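Local coordinates for diaminopropionate ammonia-lyase (PDB 4D9I), which uses pyridoxal 5'-phosphate to convert both L- and D-2,3-diaminopropionate into pyruvate and ammonia, and works as a homodimer, at residues Leu6-Thr20 / Leu302-Val316. Residues are numbered along the deposited sequence; the frame is centred on the assembly and turned at random.
Sequences LKIDIADNKFFNGET and LRNCATQFISCQDSV
Ala11 and Phe309 exchange two backbone hydrogen bonds, N to O 2.8 Å each way, within the antiparallel pairing of strands 8-12 and 308-312. Asp9 and Ser311 form the next hydrogen-bonded pair, and Asn13 N continues the pairing to Thr307 O. On the face of the sheet that carries Ile10 and Asp12, Gln308 lies alongside Asp12, pointing the same way. Its CB lies 3.6 Å from Ala11 O, CG passes 3.4 Å from Asp12 OD1, and CD rests 3.7 Å from Ile10 CG2. At the tip, NE2 gives a nearly straight bond (171°) to Asp12 OD1, the carboxylate and amide being close to coplanar. With chi1 at -81°, CG stands beside the backbone N, and the extended chain beyond it reaches this carboxylate. OE1 is hydrogen-bonded to His254 and NE2 also donates to Lys362 O, so both ends of the amide are held; Asp12 OD2 has a salt bridge to Lys362. On the same face Ile10 and Ile310 lie side by side, packed towards helices 356-363 and 338-352. Beyond the strands, Asn304 O at the end of helix 296-305 accepts from both Asn17 N and Gly18 N, while Phe15 CB sits over the centre of the Arg303 guanidinium. Strand 8-12 thus adds an antiparallel outer strand to the otherwise largely parallel, helix-flanked sheet of a fold type II PLP-dependent enzyme.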
ATOM      1  N   LEU B   6      -6.437 -19.727   0.166  1.00 31.28           N
ATOM      2  CA  LEU B   6      -7.718 -19.053   0.352  1.00 31.40           C
ATOM      3  C   LEU B   6      -8.738 -19.781  -0.485  1.00 32.28           C
ATOM      4  O   LEU B   6      -8.448 -20.206  -1.613  1.00 31.45           O
ATOM      5  CB  LEU B   6      -7.646 -17.571  -0.023  1.00 29.10           C
ATOM      6  CG  LEU B   6      -6.662 -16.738   0.826  1.00 28.68           C
ATOM      7  CD1 LEU B   6      -6.689 -15.288   0.379  1.00 26.92           C
ATOM      8  CD2 LEU B   6      -6.979 -16.831   2.316  1.00 30.34           C
ATOM      9  N   LYS B   7      -9.927 -19.938   0.083  1.00 34.24           N
ATOM     10  CA  LYS B   7     -10.998 -20.642  -0.589  1.00 35.93           C
ATOM     11  C   LYS B   7     -11.297 -19.954  -1.925  1.00 34.59           C
ATOM     12  O   LYS B   7     -11.713 -18.798  -1.952  1.00 33.31           O
ATOM     13  CB  LYS B   7     -12.232 -20.685   0.312  1.00 37.80           C
ATOM     14  CG  LYS B   7     -13.441 -21.340  -0.326  1.00 39.27           C
ATOM     15  CD  LYS B   7     -14.716 -20.904   0.377  1.00 40.39           C
ATOM     16  CE  LYS B   7     -15.917 -21.552  -0.278  1.00 42.19           C
ATOM     17  NZ  LYS B   7     -17.142 -21.538   0.580  1.00 43.95           N
ATOM     18  N   ILE B   8     -11.019 -20.647  -3.032  1.00 35.71           N
ATOM     19  CA  ILE B   8     -11.449 -20.188  -4.362  1.00 35.62           C
ATOM     20  C   ILE B   8     -12.114 -21.343  -5.101  1.00 37.42           C
ATOM     21  O   ILE B   8     -11.431 -22.146  -5.752  1.00 39.39           O
ATOM     22  CB  ILE B   8     -10.288 -19.714  -5.264  1.00 35.04           C
ATOM     23  CG1 ILE B   8      -9.400 -18.677  -4.585  1.00 33.87           C
ATOM     24  CG2 ILE B   8     -10.838 -19.139  -6.570  1.00 34.55           C
ATOM     25  CD1 ILE B   8      -7.997 -18.682  -5.163  1.00 33.66           C
ATOM     26  N   ASP B   9     -13.430 -21.441  -5.004  1.00 37.51           N
ATOM     27  CA  ASP B   9     -14.147 -22.489  -5.712  1.00 38.92           C
ATOM     28  C   ASP B   9     -14.511 -21.986  -7.097  1.00 37.33           C
ATOM     29  O   ASP B   9     -15.110 -20.913  -7.229  1.00 35.31           O
ATOM     30  CB  ASP B   9     -15.403 -22.901  -4.939  1.00 41.03           C
ATOM     31  CG  ASP B   9     -15.076 -23.639  -3.642  1.00 43.20           C
ATOM     32  OD1 ASP B   9     -14.029 -24.296  -3.568  1.00 43.12           O
ATOM     33  OD2 ASP B   9     -15.882 -23.572  -2.693  1.00 45.04           O
ATOM     34  N   ILE B  10     -14.115 -22.753  -8.114  1.00 37.46           N
ATOM     35  CA  ILE B  10     -14.384 -22.425  -9.514  1.00 36.66           C
ATOM     36  C   ILE B  10     -15.342 -23.437 -10.091  1.00 39.02           C
ATOM     37  O   ILE B  10     -15.075 -24.647 -10.034  1.00 41.01           O
ATOM     38  CB  ILE B  10     -13.102 -22.450 -10.380  1.00 35.82           C
ATOM     39  CG1 ILE B  10     -12.039 -21.509  -9.815  1.00 33.48           C
ATOM     40  CG2 ILE B  10     -13.440 -22.089 -11.825  1.00 35.53           C
ATOM     41  CD1 ILE B  10     -10.614 -21.918 -10.149  1.00 33.69           C
ATOM     42  N   ALA B  11     -16.456 -22.952 -10.643  1.00 38.77           N
ATOM     43  CA  ALA B  11     -17.408 -23.820 -11.321  1.00 40.84           C
ATOM     44  C   ALA B  11     -17.566 -23.362 -12.761  1.00 40.37           C
ATOM     45  O   ALA B  11     -17.889 -22.195 -13.015  1.00 38.27           O
ATOM     46  CB  ALA B  11     -18.749 -23.815 -10.604  1.00 41.90           C
ATOM     47  N   ASP B  12     -17.296 -24.285 -13.685  1.00 42.03           N
ATOM     48  CA  ASP B  12     -17.594 -24.097 -15.111  1.00 42.96           C
ATOM     49  C   ASP B  12     -19.085 -23.911 -15.314  1.00 43.64           C
ATOM     50  O   ASP B  12     -19.870 -24.670 -14.756  1.00 45.74           O
ATOM     51  CB  ASP B  12     -17.189 -25.332 -15.917  1.00 45.66           C
ATOM     52  CG  ASP B  12     -15.704 -25.509 -16.007  1.00 45.14           C
ATOM     53  OD1 ASP B  12     -14.955 -24.517 -16.046  1.00 43.07           O
ATOM     54  OD2 ASP B  12     -15.274 -26.666 -16.036  1.00 47.61           O
ATOM     55  N   ASN B  13     -19.469 -22.926 -16.120  1.00 42.52           N
ATOM     56  CA  ASN B  13     -20.893 -22.689 -16.419  1.00 43.35           C
ATOM     57  C   ASN B  13     -21.426 -23.749 -17.377  1.00 46.48           C
ATOM     58  O   ASN B  13     -21.236 -23.654 -18.587  1.00 47.05           O
ATOM     59  CB  ASN B  13     -21.115 -21.266 -16.967  1.00 41.25           C
ATOM     60  CG  ASN B  13     -22.578 -20.975 -17.341  1.00 42.50           C
ATOM     61  OD1 ASN B  13     -22.853 -19.986 -18.037  1.00 41.78           O
ATOM     62  ND2 ASN B  13     -23.512 -21.796 -16.861  1.00 43.89           N
ATOM     63  N   LYS B  14     -22.099 -24.754 -16.824  1.00 48.88           N
ATOM     64  CA  LYS B  14     -22.645 -25.858 -17.621  1.00 52.54           C
ATOM     65  C   LYS B  14     -23.859 -25.409 -18.452  1.00 53.85           C
ATOM     66  O   LYS B  14     -24.390 -26.158 -19.258  1.00 56.57           O
ATOM     67  CB  LYS B  14     -23.002 -27.032 -16.711  1.00 55.02           C
ATOM     68  N   PHE B  15     -24.261 -24.156 -18.270  1.00 51.94           N
ATOM     69  CA  PHE B  15     -25.453 -23.630 -18.899  1.00 53.04           C
ATOM     70  C   PHE B  15     -25.148 -22.688 -20.053  1.00 51.72           C
ATOM     71  O   PHE B  15     -26.054 -22.241 -20.752  1.00 52.50           O
ATOM     72  CB  PHE B  15     -26.392 -23.066 -17.814  1.00 52.84           C
ATOM     73  CG  PHE B  15     -26.923 -24.154 -16.915  1.00 55.97           C
ATOM     74  CD1 PHE B  15     -26.234 -24.525 -15.760  1.00 55.37           C
ATOM     75  CD2 PHE B  15     -28.038 -24.895 -17.290  1.00 59.26           C
ATOM     76  CE1 PHE B  15     -26.684 -25.580 -14.971  1.00 57.80           C
ATOM     77  CE2 PHE B  15     -28.500 -25.950 -16.503  1.00 62.07           C
ATOM     78  CZ  PHE B  15     -27.816 -26.287 -15.341  1.00 61.11           C
ATOM     79  N   PHE B  16     -23.854 -22.454 -20.279  1.00 49.85           N
ATOM     80  CA  PHE B  16     -23.364 -21.594 -21.355  1.00 48.88           C
ATOM     81  C   PHE B  16     -23.967 -21.992 -22.700  1.00 51.84           C
ATOM     82  O   PHE B  16     -23.940 -23.160 -23.066  1.00 54.24           O
ATOM     83  CB  PHE B  16     -21.827 -21.667 -21.412  1.00 47.71           C
ATOM     84  CG  PHE B  16     -21.213 -20.883 -22.540  1.00 47.25           C
ATOM     85  CD1 PHE B  16     -21.149 -21.416 -23.830  1.00 49.85           C
ATOM     86  CD2 PHE B  16     -20.677 -19.623 -22.310  1.00 44.49           C
ATOM     87  CE1 PHE B  16     -20.588 -20.691 -24.865  1.00 49.69           C
ATOM     88  CE2 PHE B  16     -20.109 -18.897 -23.343  1.00 44.31           C
ATOM     89  CZ  PHE B  16     -20.070 -19.429 -24.620  1.00 46.91           C
ATOM     90  N   ASN B  17     -24.523 -21.018 -23.419  1.00 51.67           N
ATOM     91  CA  ASN B  17     -24.995 -21.253 -24.786  1.00 54.82           C
ATOM     92  C   ASN B  17     -24.569 -20.176 -25.781  1.00 54.27           C
ATOM     93  O   ASN B  17     -24.815 -20.302 -26.986  1.00 56.70           O
ATOM     94  CB  ASN B  17     -26.512 -21.517 -24.837  1.00 56.65           C
ATOM     95  CG  ASN B  17     -27.350 -20.323 -24.403  1.00 54.77           C
ATOM     96  OD1 ASN B  17     -26.839 -19.258 -24.072  1.00 51.97           O
ATOM     97  ND2 ASN B  17     -28.659 -20.507 -24.401  1.00 56.49           N
ATOM     98  N   GLY B  18     -23.921 -19.133 -25.265  1.00 51.31           N
ATOM     99  CA  GLY B  18     -23.414 -18.042 -26.086  1.00 50.92           C
ATOM    100  C   GLY B  18     -24.477 -17.201 -26.777  1.00 52.18           C
ATOM    101  O   GLY B  18     -24.174 -16.524 -27.758  1.00 52.72           O
ATOM    102  N   GLU B  19     -25.718 -17.265 -26.287  1.00 53.03           N
ATOM    103  CA  GLU B  19     -26.797 -16.389 -26.765  1.00 54.23           C
ATOM    104  C   GLU B  19     -26.537 -14.992 -26.213  1.00 51.24           C
ATOM    105  O   GLU B  19     -26.601 -14.774 -25.006  1.00 49.59           O
ATOM    106  CB  GLU B  19     -28.194 -16.926 -26.357  1.00 56.32           C
ATOM    107  CG  GLU B  19     -29.360 -15.924 -26.464  1.00 56.61           C
ATOM    108  CD  GLU B  19     -30.752 -16.559 -26.364  1.00 59.29           C
ATOM    109  OE1 GLU B  19     -31.684 -15.912 -25.829  1.00 58.25           O
ATOM    110  OE2 GLU B  19     -30.933 -17.704 -26.832  1.00 62.93           O
ATOM    111  N   THR B  20     -26.192 -14.059 -27.094  1.00 51.26           N
ATOM    112  CA  THR B  20     -25.983 -12.666 -26.691  1.00 48.59           C
ATOM    113  C   THR B  20     -27.349 -11.974 -26.492  1.00 48.87           C
ATOM    114  O   THR B  20     -28.411 -12.572 -26.751  1.00 50.17           O
ATOM    115  CB  THR B  20     -25.129 -11.901 -27.723  1.00 48.66           C
ATOM    116  OG1 THR B  20     -25.856 -11.791 -28.944  1.00 52.15           O
ATOM    117  CG2 THR B  20     -23.831 -12.631 -28.012  1.00 49.27           C
ATOM    118  N   LEU B 302     -25.604 -13.903 -17.731  1.00 37.04           N
ATOM    119  CA  LEU B 302     -24.537 -14.681 -17.104  1.00 36.13           C
ATOM    120  C   LEU B 302     -24.697 -16.182 -17.365  1.00 38.09           C
ATOM    121  O   LEU B 302     -23.730 -16.861 -17.712  1.00 37.59           O
ATOM    122  CB  LEU B 302     -24.473 -14.403 -15.603  1.00 35.22           C
ATOM    123  CG  LEU B 302     -24.322 -12.934 -15.197  1.00 33.70           C
ATOM    124  CD1 LEU B 302     -24.249 -12.788 -13.680  1.00 33.44           C
ATOM    125  CD2 LEU B 302     -23.089 -12.311 -15.849  1.00 32.18           C
ATOM    126  N   ARG B 303     -25.916 -16.689 -17.190  1.00 39.94           N
ATOM    127  CA  ARG B 303     -26.219 -18.088 -17.459  1.00 42.71           C
ATOM    128  C   ARG B 303     -25.863 -18.433 -18.911  1.00 43.29           C
ATOM    129  O   ARG B 303     -25.284 -19.487 -19.183  1.00 44.28           O
ATOM    130  CB  ARG B 303     -27.711 -18.349 -17.196  1.00 45.33           C
ATOM    131  CG  ARG B 303     -28.157 -19.790 -17.334  1.00 48.79           C
ATOM    132  CD  ARG B 303     -29.644 -19.829 -17.694  1.00 51.68           C
ATOM    133  NE  ARG B 303     -29.882 -20.872 -18.684  1.00 54.68           N
ATOM    134  CZ  ARG B 303     -30.284 -22.106 -18.407  1.00 57.08           C
ATOM    135  NH1 ARG B 303     -30.539 -22.466 -17.161  1.00 57.96           N
ATOM    136  NH2 ARG B 303     -30.448 -22.976 -19.387  1.00 59.70           N
ATOM    137  N   ASN B 304     -26.217 -17.536 -19.831  1.00 42.74           N
ATOM    138  CA  ASN B 304     -25.909 -17.700 -21.249  1.00 43.52           C
ATOM    139  C   ASN B 304     -24.439 -17.593 -21.618  1.00 41.85           C
ATOM    140  O   ASN B 304     -23.940 -18.390 -22.409  1.00 43.08           O
ATOM    141  CB  ASN B 304     -26.690 -16.692 -22.081  1.00 43.94           C
ATOM    142  CG  ASN B 304     -28.160 -17.035 -22.175  1.00 46.18           C
ATOM    143  OD1 ASN B 304     -28.630 -18.001 -21.579  1.00 47.64           O
ATOM    144  ND2 ASN B 304     -28.897 -16.228 -22.923  1.00 47.11           N
ATOM    145  N   CYS B 305     -23.752 -16.620 -21.033  1.00 39.18           N
ATOM    146  CA  CYS B 305     -22.489 -16.149 -21.584  1.00 37.82           C
ATOM    147  C   CYS B 305     -21.266 -16.215 -20.657  1.00 35.77           C
ATOM    148  O   CYS B 305     -20.127 -16.123 -21.136  1.00 35.34           O
ATOM    149  CB  CYS B 305     -22.665 -14.725 -22.112  1.00 37.00           C
ATOM    150  SG  CYS B 305     -23.555 -14.649 -23.671  1.00 39.99           S
ATOM    151  N   ALA B 306     -21.482 -16.347 -19.349  1.00 34.85           N
ATOM    152  CA  ALA B 306     -20.357 -16.443 -18.401  1.00 32.63           C
ATOM    153  C   ALA B 306     -19.611 -17.767 -18.554  1.00 33.59           C
ATOM    154  O   ALA B 306     -20.221 -18.814 -18.727  1.00 35.44           O
ATOM    155  CB  ALA B 306     -20.843 -16.282 -16.973  1.00 32.10           C
ATOM    156  N   THR B 307     -18.286 -17.733 -18.472  1.00 32.13           N
ATOM    157  CA  THR B 307     -17.522 -18.961 -18.654  1.00 33.21           C
ATOM    158  C   THR B 307     -17.485 -19.745 -17.346  1.00 33.46           C
ATOM    159  O   THR B 307     -17.708 -20.954 -17.334  1.00 35.31           O
ATOM    160  CB  THR B 307     -16.087 -18.688 -19.156  1.00 32.22           C
ATOM    161  OG1 THR B 307     -16.127 -17.687 -20.186  1.00 31.72           O
ATOM    162  CG2 THR B 307     -15.456 -19.982 -19.707  1.00 34.24           C
ATOM    163  N   GLN B 308     -17.237 -19.035 -16.249  1.00 31.66           N
ATOM    164  CA  GLN B 308     -17.074 -19.641 -14.944  1.00 31.97           C
ATOM    165  C   GLN B 308     -17.633 -18.776 -13.826  1.00 30.86           C
ATOM    166  O   GLN B 308     -17.703 -17.557 -13.936  1.00 29.08           O
ATOM    167  CB  GLN B 308     -15.588 -19.908 -14.676  1.00 31.40           C
ATOM    168  CG  GLN B 308     -15.075 -21.183 -15.325  1.00 33.41           C
ATOM    169  CD  GLN B 308     -13.561 -21.244 -15.379  1.00 32.72           C
ATOM    170  OE1 GLN B 308     -12.878 -20.232 -15.188  1.00 31.10           O
ATOM    171  NE2 GLN B 308     -13.026 -22.421 -15.648  1.00 34.37           N
ATOM    172  N   PHE B 309     -18.024 -19.431 -12.744  1.00 32.16           N
ATOM    173  CA  PHE B 309     -18.426 -18.744 -11.528  1.00 31.72           C
ATOM    174  C   PHE B 309     -17.427 -19.083 -10.432  1.00 31.57           C
ATOM    175  O   PHE B 309     -17.012 -20.230 -10.321  1.00 33.01           O
ATOM    176  CB  PHE B 309     -19.814 -19.208 -11.112  1.00 33.76           C
ATOM    177  CG  PHE B 309     -20.830 -19.128 -12.213  1.00 34.58           C
ATOM    178  CD1 PHE B 309     -21.355 -20.284 -12.772  1.00 36.97           C
ATOM    179  CD2 PHE B 309     -21.255 -17.896 -12.694  1.00 33.31           C
ATOM    180  CE1 PHE B 309     -22.304 -20.220 -13.789  1.00 38.24           C
ATOM    181  CE2 PHE B 309     -22.200 -17.827 -13.715  1.00 34.30           C
ATOM    182  CZ  PHE B 309     -22.716 -18.984 -14.260  1.00 36.65           C
ATOM    183  N   ILE B 310     -17.050 -18.084  -9.636  1.00 30.11           N
ATOM    184  CA  ILE B 310     -16.180 -18.292  -8.477  1.00 30.16           C
ATOM    185  C   ILE B 310     -16.889 -17.890  -7.182  1.00 31.08           C
ATOM    186  O   ILE B 310     -17.499 -16.820  -7.099  1.00 30.36           O
ATOM    187  CB  ILE B 310     -14.842 -17.523  -8.596  1.00 27.89           C
ATOM    188  CG1 ILE B 310     -13.928 -18.205  -9.621  1.00 27.85           C
ATOM    189  CG2 ILE B 310     -14.129 -17.445  -7.239  1.00 27.85           C
ATOM    190  CD1 ILE B 310     -12.600 -17.517  -9.872  1.00 25.79           C
ATOM    191  N   SER B 311     -16.823 -18.781  -6.198  1.00 33.33           N
ATOM    192  CA  SER B 311     -17.227 -18.500  -4.829  1.00 34.71           C
ATOM    193  C   SER B 311     -15.973 -18.443  -3.977  1.00 34.43           C
ATOM    194  O   SER B 311     -15.240 -19.428  -3.872  1.00 35.44           O
ATOM    195  CB  SER B 311     -18.151 -19.593  -4.303  1.00 38.05           C
ATOM    196  OG  SER B 311     -18.454 -19.385  -2.935  1.00 39.35           O
ATOM    197  N   CYS B 312     -15.727 -17.300  -3.356  1.00 33.48           N
ATOM    198  CA  CYS B 312     -14.484 -17.133  -2.619  1.00 33.30           C
ATOM    199  C   CYS B 312     -14.620 -16.614  -1.185  1.00 34.21           C
ATOM    200  O   CYS B 312     -15.618 -15.988  -0.807  1.00 34.54           O
ATOM    201  CB  CYS B 312     -13.481 -16.301  -3.423  1.00 31.00           C
ATOM    202  SG  CYS B 312     -13.912 -14.564  -3.532  1.00 30.74           S
ATOM    203  N   GLN B 313     -13.596 -16.923  -0.399  1.00 34.45           N
ATOM    204  CA  GLN B 313     -13.404 -16.420   0.946  1.00 35.61           C
ATOM    205  C   GLN B 313     -13.428 -14.885   0.962  1.00 33.73           C
ATOM    206  O   GLN B 313     -12.892 -14.253   0.047  1.00 31.08           O
ATOM    207  CB  GLN B 313     -12.022 -16.900   1.412  1.00 35.83           C
ATOM    208  CG  GLN B 313     -11.824 -16.830   2.898  1.00 38.17           C
ATOM    209  CD  GLN B 313     -10.759 -17.787   3.378  1.00 39.07           C
ATOM    210  OE1 GLN B 313     -10.282 -18.648   2.641  1.00 38.54           O
ATOM    211  NE2 GLN B 313     -10.407 -17.651   4.626  1.00 40.78           N
ATOM    212  N   ASP B 314     -14.023 -14.309   2.011  1.00 35.39           N
ATOM    213  CA  ASP B 314     -14.028 -12.860   2.266  1.00 34.90           C
ATOM    214  C   ASP B 314     -12.651 -12.199   2.132  1.00 32.92           C
ATOM    215  O   ASP B 314     -12.520 -11.149   1.498  1.00 31.20           O
ATOM    216  CB  ASP B 314     -14.560 -12.577   3.673  1.00 39.08           C
ATOM    217  CG  ASP B 314     -16.057 -12.342   3.705  1.00 41.63           C
ATOM    218  OD1 ASP B 314     -16.636 -12.334   4.821  1.00 45.06           O
ATOM    219  OD2 ASP B 314     -16.665 -12.159   2.624  1.00 41.49           O
ATOM    220  N   SER B 315     -11.636 -12.825   2.731  1.00 32.98           N
ATOM    221  CA  SER B 315     -10.267 -12.302   2.762  1.00 31.13           C
ATOM    222  C   SER B 315      -9.561 -12.166   1.395  1.00 28.35           C
ATOM    223  O   SER B 315      -8.530 -11.486   1.279  1.00 26.94           O
ATOM    224  CB  SER B 315      -9.414 -13.151   3.715  1.00 33.18           C
ATOM    225  OG  SER B 315      -9.303 -14.481   3.246  1.00 33.86           O
ATOM    226  N   VAL B 316     -10.132 -12.779   0.359  1.00 27.30           N
ATOM    227  CA  VAL B 316      -9.646 -12.598  -1.007  1.00 24.80           C
ATOM    228  C   VAL B 316      -9.732 -11.119  -1.416  1.00 23.15           C
ATOM    229  O   VAL B 316      -8.803 -10.587  -2.039  1.00 21.70           O
ATOM    230  CB  VAL B 316     -10.441 -13.485  -2.002  1.00 24.88           C
ATOM    231  CG1 VAL B 316     -10.128 -13.114  -3.448  1.00 22.93           C
ATOM    232  CG2 VAL B 316     -10.130 -14.955  -1.767  1.00 26.37           C
TER
HETATM  233  O   HOH W   1     -18.619 -21.997  -2.147  1.00 39.83           O
HETATM  234  O   HOH W   2     -28.194 -20.516 -20.575  1.00 25.60           O